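Esterase/lipase (PDB 3K6K) probably hydrolyses carboxylic ester bonds, as an alpha/beta-hydrolase esterase related to hormone-sensitive lipase. Local coordinates at residues A[150-155]-A[301-306]. Numbering follows the deposited sequence.
Sequences RIIIAG and CHWISA
I152 meets I304 and W303 where the C-terminal helix 291-305 packs on the central sheet of the alpha/beta hydrolase fold. The contact is wholly apolar and buried. I152 sits on strand 151-156, and its CB points at the helix. Its CG1 lies 3.7 Å from CG2 of I304. The two branched side chains also pair CG2 of I152 with CG1 of I304 at 4.1 Å. CD1 of I152 takes another partner. Chi2 of -76° folds this methyl back beside CA instead of extending it away, and it comes within 4.1 Å of CZ3 on the six-membered ring of W303. The methyl meets the indole at a slant. Two torsions of W303 bring the ring there: CG stands anti to the backbone N (chi1 -165°), which sets the indole alongside, and chi2 of 86° turns its six-membered ring to I152.

The neighbouring strands widen this apolar floor. V182 of strand 180-184 touches I152, W303 and I304, I83 of strand 82-86 touches I304, and backbone hydrogen bonds to H82 and L84 hold I152 in the sheet. G155, at the end of the segment 150-155, probably opens the nucleophile elbow (GxSxG) of this family. At the pyrrole end of the indole, NE1 of W303 donates a hydrogen bond to OE1 of E272, on strand 271-276.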
# COMPACT_ATOMS: atom_id res chain seq x y z
N ARG A 150 -10.39 17.59 -12.85
CA ARG A 150 -11.51 16.72 -12.99
C ARG A 150 -11.16 15.49 -13.81
O ARG A 150 -12.03 14.77 -14.23
CB ARG A 150 -12.77 17.50 -13.43
CG ARG A 150 -13.68 17.87 -12.19
CD ARG A 150 -14.71 18.99 -12.44
NE ARG A 150 -14.28 19.84 -13.56
CZ ARG A 150 -14.76 21.05 -13.84
NH1 ARG A 150 -15.71 21.59 -13.04
NH2 ARG A 150 -14.28 21.73 -14.89
N ILE A 151 -9.87 15.23 -13.92
CA ILE A 151 -9.39 14.10 -14.66
C ILE A 151 -8.63 13.17 -13.74
O ILE A 151 -7.79 13.64 -12.95
CB ILE A 151 -8.48 14.54 -15.79
CG1 ILE A 151 -9.27 15.49 -16.72
CG2 ILE A 151 -8.01 13.35 -16.60
CD1 ILE A 151 -8.35 16.15 -17.72
N ILE A 152 -8.97 11.88 -13.82
CA ILE A 152 -8.16 10.78 -13.31
C ILE A 152 -7.53 9.96 -14.45
O ILE A 152 -8.13 9.77 -15.51
CB ILE A 152 -9.02 9.84 -12.48
CG1 ILE A 152 -9.63 10.57 -11.25
CG2 ILE A 152 -8.19 8.63 -12.08
CD1 ILE A 152 -8.60 10.83 -10.06
N ILE A 153 -6.33 9.44 -14.23
CA ILE A 153 -5.72 8.61 -15.24
C ILE A 153 -5.62 7.21 -14.65
O ILE A 153 -5.05 7.05 -13.56
CB ILE A 153 -4.33 9.06 -15.60
CG1 ILE A 153 -4.26 10.57 -15.64
CG2 ILE A 153 -3.89 8.44 -16.87
CD1 ILE A 153 -4.86 11.23 -16.85
N ALA A 154 -6.18 6.23 -15.39
CA ALA A 154 -6.34 4.85 -14.94
C ALA A 154 -5.88 3.87 -16.02
O ALA A 154 -5.77 4.22 -17.17
CB ALA A 154 -7.77 4.59 -14.58
N GLY A 155 -5.62 2.64 -15.64
CA GLY A 155 -4.99 1.70 -16.58
C GLY A 155 -4.49 0.45 -15.87
O GLY A 155 -4.16 0.48 -14.67
N CYS A 301 -13.64 3.40 -7.25
CA CYS A 301 -14.59 4.44 -7.62
C CYS A 301 -14.78 5.41 -6.46
O CYS A 301 -14.79 6.61 -6.67
CB CYS A 301 -15.92 3.88 -8.16
SG CYS A 301 -15.71 3.18 -9.86
N HIS A 302 -14.89 4.89 -5.26
CA HIS A 302 -14.97 5.75 -4.11
C HIS A 302 -13.73 6.69 -4.11
O HIS A 302 -13.84 7.92 -3.91
CB HIS A 302 -15.05 4.92 -2.83
CG HIS A 302 -15.52 5.69 -1.63
ND1 HIS A 302 -16.86 5.88 -1.35
CD2 HIS A 302 -14.84 6.31 -0.63
CE1 HIS A 302 -16.99 6.58 -0.23
NE2 HIS A 302 -15.77 6.87 0.22
N TRP A 303 -12.56 6.11 -4.34
CA TRP A 303 -11.35 6.88 -4.37
C TRP A 303 -11.48 7.93 -5.43
O TRP A 303 -11.20 9.12 -5.19
CB TRP A 303 -10.18 6.00 -4.70
CG TRP A 303 -8.86 6.62 -4.42
CD1 TRP A 303 -8.15 6.62 -3.20
CD2 TRP A 303 -8.00 7.26 -5.36
NE1 TRP A 303 -6.95 7.27 -3.36
CE2 TRP A 303 -6.83 7.66 -4.67
CE3 TRP A 303 -8.10 7.54 -6.71
CZ2 TRP A 303 -5.76 8.31 -5.33
CZ3 TRP A 303 -7.08 8.19 -7.34
CH2 TRP A 303 -5.91 8.57 -6.65
N ILE A 304 -11.88 7.51 -6.61
CA ILE A 304 -11.89 8.43 -7.69
C ILE A 304 -12.83 9.55 -7.35
O ILE A 304 -12.46 10.71 -7.36
CB ILE A 304 -12.26 7.79 -9.05
CG1 ILE A 304 -11.06 7.05 -9.63
CG2 ILE A 304 -12.70 8.88 -10.06
CD1 ILE A 304 -11.42 6.13 -10.77
N SER A 305 -14.06 9.19 -7.00
CA SER A 305 -15.11 10.18 -6.95
C SER A 305 -14.99 11.06 -5.70
O SER A 305 -15.84 11.92 -5.48
CB SER A 305 -16.49 9.51 -7.11
OG SER A 305 -17.11 9.41 -5.85
N ALA A 306 -13.94 10.85 -4.91
CA ALA A 306 -13.66 11.70 -3.76
C ALA A 306 -12.39 12.58 -3.92
O ALA A 306 -11.98 13.25 -2.97
CB ALA A 306 -13.58 10.88 -2.51